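Local coordinates for protein lipolytic enzyme, G-D-S-L family (Bacteroides thetaiotaomicron, PDB 7BR2) that metabolises the drug diltiazem in a gut microbe and is a serine esterase of the GDSL (SGNH) hydrolase family, possibly acting on lysophospholipids, at residues G136-Y140 and W180-V185; I159-I163 and F177-N181. The contacts are given in a common frame with arbitrary orientation. Residues are numbered along the deposited sequence.

Interaction 1. Residues G136-Y140 and W180-V185; sequences GTSPY and WNAPMV
P139, W180 and N181 bury the most surface here. Residues 137-139 run extended, with phi from -55° to -92° and psi from 153° to 162°, past the opening turn of helix 181-194. S138 and N181 are in register, their CA atoms 4.6 Å apart. W180 N donates to G136 O at 3.0 Å. This bond carries the pairing of parallel strands 131-136 and 176-179 one step past the end of 176-179, in the sheet of the SGNH-hydrolase alpha/beta fold. The W180 side chain (chi1 m) packs its CB 3.7 Å from S138 N, and T137 CA lies at the indole edge. W180 NE1 is hydrogen-bonded to M216 O. N181 (chi1 t) sets CB 3.3 Å from T137 O, to which ND2 also gives a weak 3.4 Å hydrogen bond. N181 OD1 takes its bond from N156. P139 points at the helix: its CD is 3.6 Å from M184 CB, and its CB is 3.6 Å from V185 CG2. M184 SD lies 3.5 Å from S138 CB.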
ATOM      1  N   GLY A 136      -8.843   7.846  -7.198  1.00 38.95           N
ATOM      2  CA  GLY A 136      -9.344   8.983  -6.451  1.00 35.10           C
ATOM      3  C   GLY A 136      -8.685   9.060  -5.098  1.00 33.27           C
ATOM      4  O   GLY A 136      -8.646   8.058  -4.382  1.00 39.45           O
ATOM      5  N   THR A 137      -8.112  10.216  -4.761  1.00 32.33           N
ATOM      6  CA  THR A 137      -7.337  10.334  -3.530  1.00 32.83           C
ATOM      7  C   THR A 137      -8.164   9.983  -2.292  1.00 41.69           C
ATOM      8  O   THR A 137      -9.393  10.125  -2.262  1.00 34.39           O
ATOM      9  CB  THR A 137      -6.792  11.749  -3.362  1.00 33.58           C
ATOM     10  OG1 THR A 137      -6.178  11.863  -2.075  1.00 26.73           O
ATOM     11  CG2 THR A 137      -7.907  12.780  -3.465  1.00 34.79           C
ATOM     12  N   SER A 138      -7.458   9.517  -1.260  1.00 36.52           N
ATOM     13  CA  SER A 138      -8.025   9.402   0.069  1.00 37.23           C
ATOM     14  C   SER A 138      -8.578  10.761   0.517  1.00 39.65           C
ATOM     15  O   SER A 138      -8.146  11.807   0.034  1.00 41.98           O
ATOM     16  CB  SER A 138      -6.957   8.884   1.041  1.00 35.71           C
ATOM     17  OG  SER A 138      -5.770   9.652   0.968  1.00 36.57           O
ATOM     18  N   PRO A 139      -9.524  10.776   1.453  1.00 46.01           N
ATOM     19  CA  PRO A 139     -10.283  12.002   1.714  1.00 43.91           C
ATOM     20  C   PRO A 139      -9.684  12.883   2.803  1.00 41.75           C
ATOM     21  O   PRO A 139      -8.855  12.458   3.609  1.00 39.84           O
ATOM     22  CB  PRO A 139     -11.644  11.454   2.163  1.00 48.79           C
ATOM     23  CG  PRO A 139     -11.267  10.209   2.944  1.00 43.59           C
ATOM     24  CD  PRO A 139     -10.034   9.640   2.255  1.00 37.93           C
ATOM     25  N   TYR A 140     -10.126  14.140   2.804  1.00 38.43           N
ATOM     26  CA  TYR A 140      -9.959  15.007   3.965  1.00 42.62           C
ATOM     27  C   TYR A 140     -11.086  14.713   4.951  1.00 47.13           C
ATOM     28  O   TYR A 140     -12.267  14.870   4.616  1.00 52.57           O
ATOM     29  CB  TYR A 140      -9.969  16.477   3.554  1.00 40.33           C
ATOM     30  CG  TYR A 140      -9.831  17.430   4.720  1.00 44.61           C
ATOM     31  CD1 TYR A 140      -8.593  17.692   5.292  1.00 43.19           C
ATOM     32  CD2 TYR A 140     -10.946  18.054   5.265  1.00 44.97           C
ATOM     33  CE1 TYR A 140      -8.467  18.557   6.368  1.00 40.35           C
ATOM     34  CE2 TYR A 140     -10.827  18.928   6.348  1.00 46.85           C
ATOM     35  CZ  TYR A 140      -9.588  19.172   6.894  1.00 42.03           C
ATOM     36  OH  TYR A 140      -9.470  20.040   7.964  1.00 45.95           O
ATOM     37  N   TRP A 180     -10.526   5.937  -3.555  1.00 36.95           N
ATOM     38  CA  TRP A 180     -10.340   5.767  -2.119  1.00 39.16           C
ATOM     39  C   TRP A 180     -11.267   6.652  -1.299  1.00 37.05           C
ATOM     40  O   TRP A 180     -11.485   6.375  -0.121  1.00 36.14           O
ATOM     41  CB  TRP A 180      -8.890   6.083  -1.708  1.00 39.03           C
ATOM     42  CG  TRP A 180      -7.824   5.048  -2.029  1.00 40.95           C
ATOM     43  CD1 TRP A 180      -7.836   3.711  -1.715  1.00 41.13           C
ATOM     44  CD2 TRP A 180      -6.568   5.294  -2.673  1.00 37.32           C
ATOM     45  NE1 TRP A 180      -6.676   3.114  -2.151  1.00 41.36           N
ATOM     46  CE2 TRP A 180      -5.881   4.063  -2.741  1.00 35.53           C
ATOM     47  CE3 TRP A 180      -5.962   6.438  -3.212  1.00 34.52           C
ATOM     48  CZ2 TRP A 180      -4.616   3.944  -3.319  1.00 33.66           C
ATOM     49  CZ3 TRP A 180      -4.703   6.313  -3.796  1.00 34.23           C
ATOM     50  CH2 TRP A 180      -4.048   5.075  -3.844  1.00 33.00           C
ATOM     51  N   ASN A 181     -11.791   7.720  -1.894  1.00 41.84           N
ATOM     52  CA  ASN A 181     -12.442   8.770  -1.117  1.00 43.87           C
ATOM     53  C   ASN A 181     -13.745   8.269  -0.493  1.00 41.03           C
ATOM     54  O   ASN A 181     -13.920   8.313   0.730  1.00 40.15           O
ATOM     55  CB  ASN A 181     -12.686   9.984  -2.017  1.00 40.46           C
ATOM     56  CG  ASN A 181     -12.858  11.261  -1.232  1.00 48.50           C
ATOM     57  OD1 ASN A 181     -13.840  11.433  -0.514  1.00 52.43           O
ATOM     58  ND2 ASN A 181     -11.891  12.167  -1.357  1.00 42.59           N
ATOM     59  N   ALA A 182     -14.661   7.763  -1.326  1.00 42.11           N
ATOM     60  CA  ALA A 182     -15.941   7.276  -0.811  1.00 46.48           C
ATOM     61  C   ALA A 182     -15.778   6.145   0.193  1.00 40.27           C
ATOM     62  O   ALA A 182     -16.310   6.268   1.311  1.00 45.72           O
ATOM     63  CB  ALA A 182     -16.848   6.857  -1.975  1.00 42.68           C
ATOM     64  N   PRO A 183     -15.075   5.048  -0.102  1.00 42.47           N
ATOM     65  CA  PRO A 183     -14.991   3.975   0.903  1.00 42.82           C
ATOM     66  C   PRO A 183     -14.318   4.412   2.189  1.00 44.32           C
ATOM     67  O   PRO A 183     -14.703   3.965   3.280  1.00 56.24           O
ATOM     68  CB  PRO A 183     -14.187   2.874   0.194  1.00 43.65           C
ATOM     69  CG  PRO A 183     -14.136   3.261  -1.243  1.00 41.75           C
ATOM     70  CD  PRO A 183     -14.312   4.724  -1.323  1.00 37.15           C
ATOM     71  N   MET A 184     -13.338   5.300   2.105  1.00 39.61           N
ATOM     72  CA  MET A 184     -12.653   5.711   3.319  1.00 43.49           C
ATOM     73  C   MET A 184     -13.517   6.659   4.136  1.00 42.37           C
ATOM     74  O   MET A 184     -13.481   6.624   5.367  1.00 41.85           O
ATOM     75  CB  MET A 184     -11.306   6.338   2.973  1.00 38.74           C
ATOM     76  CG  MET A 184     -10.252   5.311   2.591  1.00 45.30           C
ATOM     77  SD  MET A 184      -8.688   6.082   2.135  1.00 38.38           S
ATOM     78  CE  MET A 184      -8.003   6.361   3.778  1.00 27.06           C
ATOM     79  N   VAL A 185     -14.288   7.527   3.475  1.00 44.82           N
ATOM     80  CA  VAL A 185     -15.270   8.332   4.200  1.00 46.82           C
ATOM     81  C   VAL A 185     -16.257   7.421   4.916  1.00 47.05           C
ATOM     82  O   VAL A 185     -16.582   7.637   6.088  1.00 47.57           O
ATOM     83  CB  VAL A 185     -15.990   9.295   3.239  1.00 47.29           C
ATOM     84  CG1 VAL A 185     -17.153   9.963   3.949  1.00 51.57           C
ATOM     85  CG2 VAL A 185     -15.037  10.352   2.735  1.00 49.53           C
TER

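Interaction 2. Residues I159-I163 and F177-N181; sequences IKRII and FTDWN
This contact lies inside a beta-alpha-beta unit: strand 131-136, helix 155-173 and strand 176-179, the last an outer strand of the parallel sheet. One helical turn, 159-163, packs against the end of that strand and the N181 that follows it. The nearest CA pairs are K160 with N181 at 7.3 Å and I163 with D179 at 7.8 Å. The helix keeps its regular bond, I163 N to I159 O, at 2.9 Å. I159 (chi1 m, chi2 t) points toward the strand end and brings CG2 to 3.2 Å from N181 ND2. K160 touches with its aliphatic part, CG lying 3.6 Å from N181 OD1, which is itself bonded to N156. I163 (m, t) has the most surface covered, 79 Å². Its CG2 meets the ring edge of F177 at CZ, 3.7 Å away, and sits 3.7 Å from D179 OD1. Its CD1 reaches N181 ND2 at 3.5 Å. F177 and D179 both have chi1 t and point toward the helix on the extended strand. The D179 carboxylate caps the next helix: OD1 accepts from N181 N at 2.8 Å.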
ATOM      1  N   ILE A 159     -12.600  18.105  -3.261  1.00 43.64           N
ATOM      2  CA  ILE A 159     -11.834  16.908  -3.597  1.00 40.43           C
ATOM      3  C   ILE A 159     -12.687  15.930  -4.403  1.00 43.57           C
ATOM      4  O   ILE A 159     -12.271  15.438  -5.461  1.00 39.58           O
ATOM      5  CB  ILE A 159     -11.273  16.255  -2.321  1.00 39.92           C
ATOM      6  CG1 ILE A 159     -10.190  17.138  -1.700  1.00 38.76           C
ATOM      7  CG2 ILE A 159     -10.714  14.890  -2.618  1.00 41.20           C
ATOM      8  CD1 ILE A 159      -9.691  16.630  -0.373  1.00 37.74           C
ATOM      9  N   LYS A 160     -13.908  15.663  -3.934  1.00 46.09           N
ATOM     10  CA  LYS A 160     -14.795  14.737  -4.631  1.00 42.02           C
ATOM     11  C   LYS A 160     -15.143  15.230  -6.030  1.00 40.69           C
ATOM     12  O   LYS A 160     -15.311  14.420  -6.948  1.00 40.18           O
ATOM     13  CB  LYS A 160     -16.068  14.498  -3.811  1.00 48.26           C
ATOM     14  CG  LYS A 160     -15.885  13.501  -2.672  1.00 47.99           C
ATOM     15  CD  LYS A 160     -16.947  13.641  -1.601  1.00 47.02           C
ATOM     16  CE  LYS A 160     -18.320  13.235  -2.116  1.00 55.65           C
ATOM     17  NZ  LYS A 160     -19.319  13.144  -1.000  1.00 56.29           N
ATOM     18  N   ARG A 161     -15.277  16.545  -6.215  1.00 44.25           N
ATOM     19  CA  ARG A 161     -15.497  17.079  -7.562  1.00 47.30           C
ATOM     20  C   ARG A 161     -14.322  16.760  -8.477  1.00 47.20           C
ATOM     21  O   ARG A 161     -14.509  16.369  -9.641  1.00 46.05           O
ATOM     22  CB  ARG A 161     -15.719  18.588  -7.506  1.00 47.95           C
ATOM     23  CG  ARG A 161     -17.092  19.009  -7.056  1.00 48.82           C
ATOM     24  CD  ARG A 161     -17.232  20.519  -7.159  1.00 51.77           C
ATOM     25  NE  ARG A 161     -17.511  20.953  -8.527  1.00 51.79           N
ATOM     26  CZ  ARG A 161     -17.439  22.219  -8.930  1.00 54.11           C
ATOM     27  NH1 ARG A 161     -17.086  23.167  -8.066  1.00 52.04           N
ATOM     28  NH2 ARG A 161     -17.725  22.538 -10.188  1.00 44.42           N
ATOM     29  N   ILE A 162     -13.098  16.962  -7.978  1.00 42.17           N
ATOM     30  CA  ILE A 162     -11.922  16.607  -8.773  1.00 45.14           C
ATOM     31  C   ILE A 162     -11.938  15.112  -9.107  1.00 40.03           C
ATOM     32  O   ILE A 162     -11.659  14.700 -10.243  1.00 41.67           O
ATOM     33  CB  ILE A 162     -10.630  17.026  -8.036  1.00 45.92           C
ATOM     34  CG1 ILE A 162     -10.607  18.543  -7.812  1.00 40.96           C
ATOM     35  CG2 ILE A 162      -9.402  16.597  -8.832  1.00 36.53           C
ATOM     36  CD1 ILE A 162      -9.485  19.026  -6.928  1.00 36.99           C
ATOM     37  N   ILE A 163     -12.306  14.282  -8.134  1.00 35.36           N
ATOM     38  CA  ILE A 163     -12.330  12.843  -8.372  1.00 41.31           C
ATOM     39  C   ILE A 163     -13.383  12.477  -9.416  1.00 44.08           C
ATOM     40  O   ILE A 163     -13.165  11.585 -10.239  1.00 48.66           O
ATOM     41  CB  ILE A 163     -12.548  12.096  -7.049  1.00 41.87           C
ATOM     42  CG1 ILE A 163     -11.349  12.350  -6.132  1.00 38.89           C
ATOM     43  CG2 ILE A 163     -12.740  10.613  -7.313  1.00 40.41           C
ATOM     44  CD1 ILE A 163     -11.434  11.720  -4.780  1.00 41.63           C
ATOM     45  N   PHE A 177     -10.594   3.036 -13.389  1.00 47.70           N
ATOM     46  CA  PHE A 177     -10.839   3.989 -12.317  1.00 37.73           C
ATOM     47  C   PHE A 177     -11.109   3.234 -11.025  1.00 41.85           C
ATOM     48  O   PHE A 177     -11.847   2.243 -11.017  1.00 47.32           O
ATOM     49  CB  PHE A 177     -12.036   4.910 -12.635  1.00 40.18           C
ATOM     50  CG  PHE A 177     -12.421   5.823 -11.493  1.00 47.29           C
ATOM     51  CD1 PHE A 177     -13.304   5.404 -10.492  1.00 44.47           C
ATOM     52  CD2 PHE A 177     -11.890   7.109 -11.408  1.00 45.30           C
ATOM     53  CE1 PHE A 177     -13.640   6.242  -9.431  1.00 38.15           C
ATOM     54  CE2 PHE A 177     -12.228   7.961 -10.351  1.00 42.30           C
ATOM     55  CZ  PHE A 177     -13.107   7.524  -9.362  1.00 43.36           C
ATOM     56  N   THR A 178     -10.537   3.733  -9.931  1.00 43.23           N
ATOM     57  CA  THR A 178     -10.881   3.290  -8.590  1.00 36.86           C
ATOM     58  C   THR A 178     -10.813   4.499  -7.666  1.00 37.64           C
ATOM     59  O   THR A 178     -10.143   5.489  -7.963  1.00 39.89           O
ATOM     60  CB  THR A 178      -9.957   2.179  -8.101  1.00 34.08           C
ATOM     61  OG1 THR A 178     -10.421   1.706  -6.835  1.00 45.78           O
ATOM     62  CG2 THR A 178      -8.535   2.697  -7.950  1.00 39.98           C
ATOM     63  N   ASP A 179     -11.525   4.426  -6.545  1.00 40.98           N
ATOM     64  CA  ASP A 179     -11.673   5.575  -5.663  1.00 36.53           C
ATOM     65  C   ASP A 179     -11.387   5.170  -4.228  1.00 39.34           C
ATOM     66  O   ASP A 179     -11.906   4.154  -3.753  1.00 40.02           O
ATOM     67  CB  ASP A 179     -13.074   6.178  -5.778  1.00 37.62           C
ATOM     68  CG  ASP A 179     -13.256   7.405  -4.900  1.00 45.90           C
ATOM     69  OD1 ASP A 179     -12.258   8.130  -4.654  1.00 45.80           O
ATOM     70  OD2 ASP A 179     -14.400   7.643  -4.451  1.00 42.38           O
ATOM     71  N   TRP A 180     -10.526   5.937  -3.555  1.00 36.95           N
ATOM     72  CA  TRP A 180     -10.340   5.767  -2.119  1.00 39.16           C
ATOM     73  C   TRP A 180     -11.267   6.652  -1.299  1.00 37.05           C
ATOM     74  O   TRP A 180     -11.485   6.375  -0.121  1.00 36.14           O
ATOM     75  CB  TRP A 180      -8.890   6.083  -1.708  1.00 39.03           C
ATOM     76  CG  TRP A 180      -7.824   5.048  -2.029  1.00 40.95           C
ATOM     77  CD1 TRP A 180      -7.836   3.711  -1.715  1.00 41.13           C
ATOM     78  CD2 TRP A 180      -6.568   5.294  -2.673  1.00 37.32           C
ATOM     79  NE1 TRP A 180      -6.676   3.114  -2.151  1.00 41.36           N
ATOM     80  CE2 TRP A 180      -5.881   4.063  -2.741  1.00 35.53           C
ATOM     81  CE3 TRP A 180      -5.962   6.438  -3.212  1.00 34.52           C
ATOM     82  CZ2 TRP A 180      -4.616   3.944  -3.319  1.00 33.66           C
ATOM     83  CZ3 TRP A 180      -4.703   6.313  -3.796  1.00 34.23           C
ATOM     84  CH2 TRP A 180      -4.048   5.075  -3.844  1.00 33.00           C
ATOM     85  N   ASN A 181     -11.791   7.720  -1.894  1.00 41.84           N
ATOM     86  CA  ASN A 181     -12.442   8.770  -1.117  1.00 43.87           C
ATOM     87  C   ASN A 181     -13.745   8.269  -0.493  1.00 41.03           C
ATOM     88  O   ASN A 181     -13.920   8.313   0.730  1.00 40.15           O
ATOM     89  CB  ASN A 181     -12.686   9.984  -2.017  1.00 40.46           C
ATOM     90  CG  ASN A 181     -12.858  11.261  -1.232  1.00 48.50           C
ATOM     91  OD1 ASN A 181     -13.840  11.433  -0.514  1.00 52.43           O
ATOM     92  ND2 ASN A 181     -11.891  12.167  -1.357  1.00 42.59           N
TER

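From the N terminus, the chain leaves strand 131-136 through 136-140, runs along helix 155-173, and returns on strand 176-179 to helix 181-194. Interaction 1 closes the longer loop, with 39 residues between 136-140 and 180-185. Interaction 2 closes a shorter one, with 13 residues between 159-163 and 177-181. The loop of interaction 2 nests within that of interaction 1, and both end on the same part of the chain, sharing W180 and N181. Their centres are about 7 Å apart. They also touch directly: G136 N probably bonds to T178 O at 2.8 Å, and T137 CG2 lies 3.6 Å from I159 CG2. Together they tie both strands and both helices at the C-terminal ends of the two strands, on the outer side of the parallel sheet.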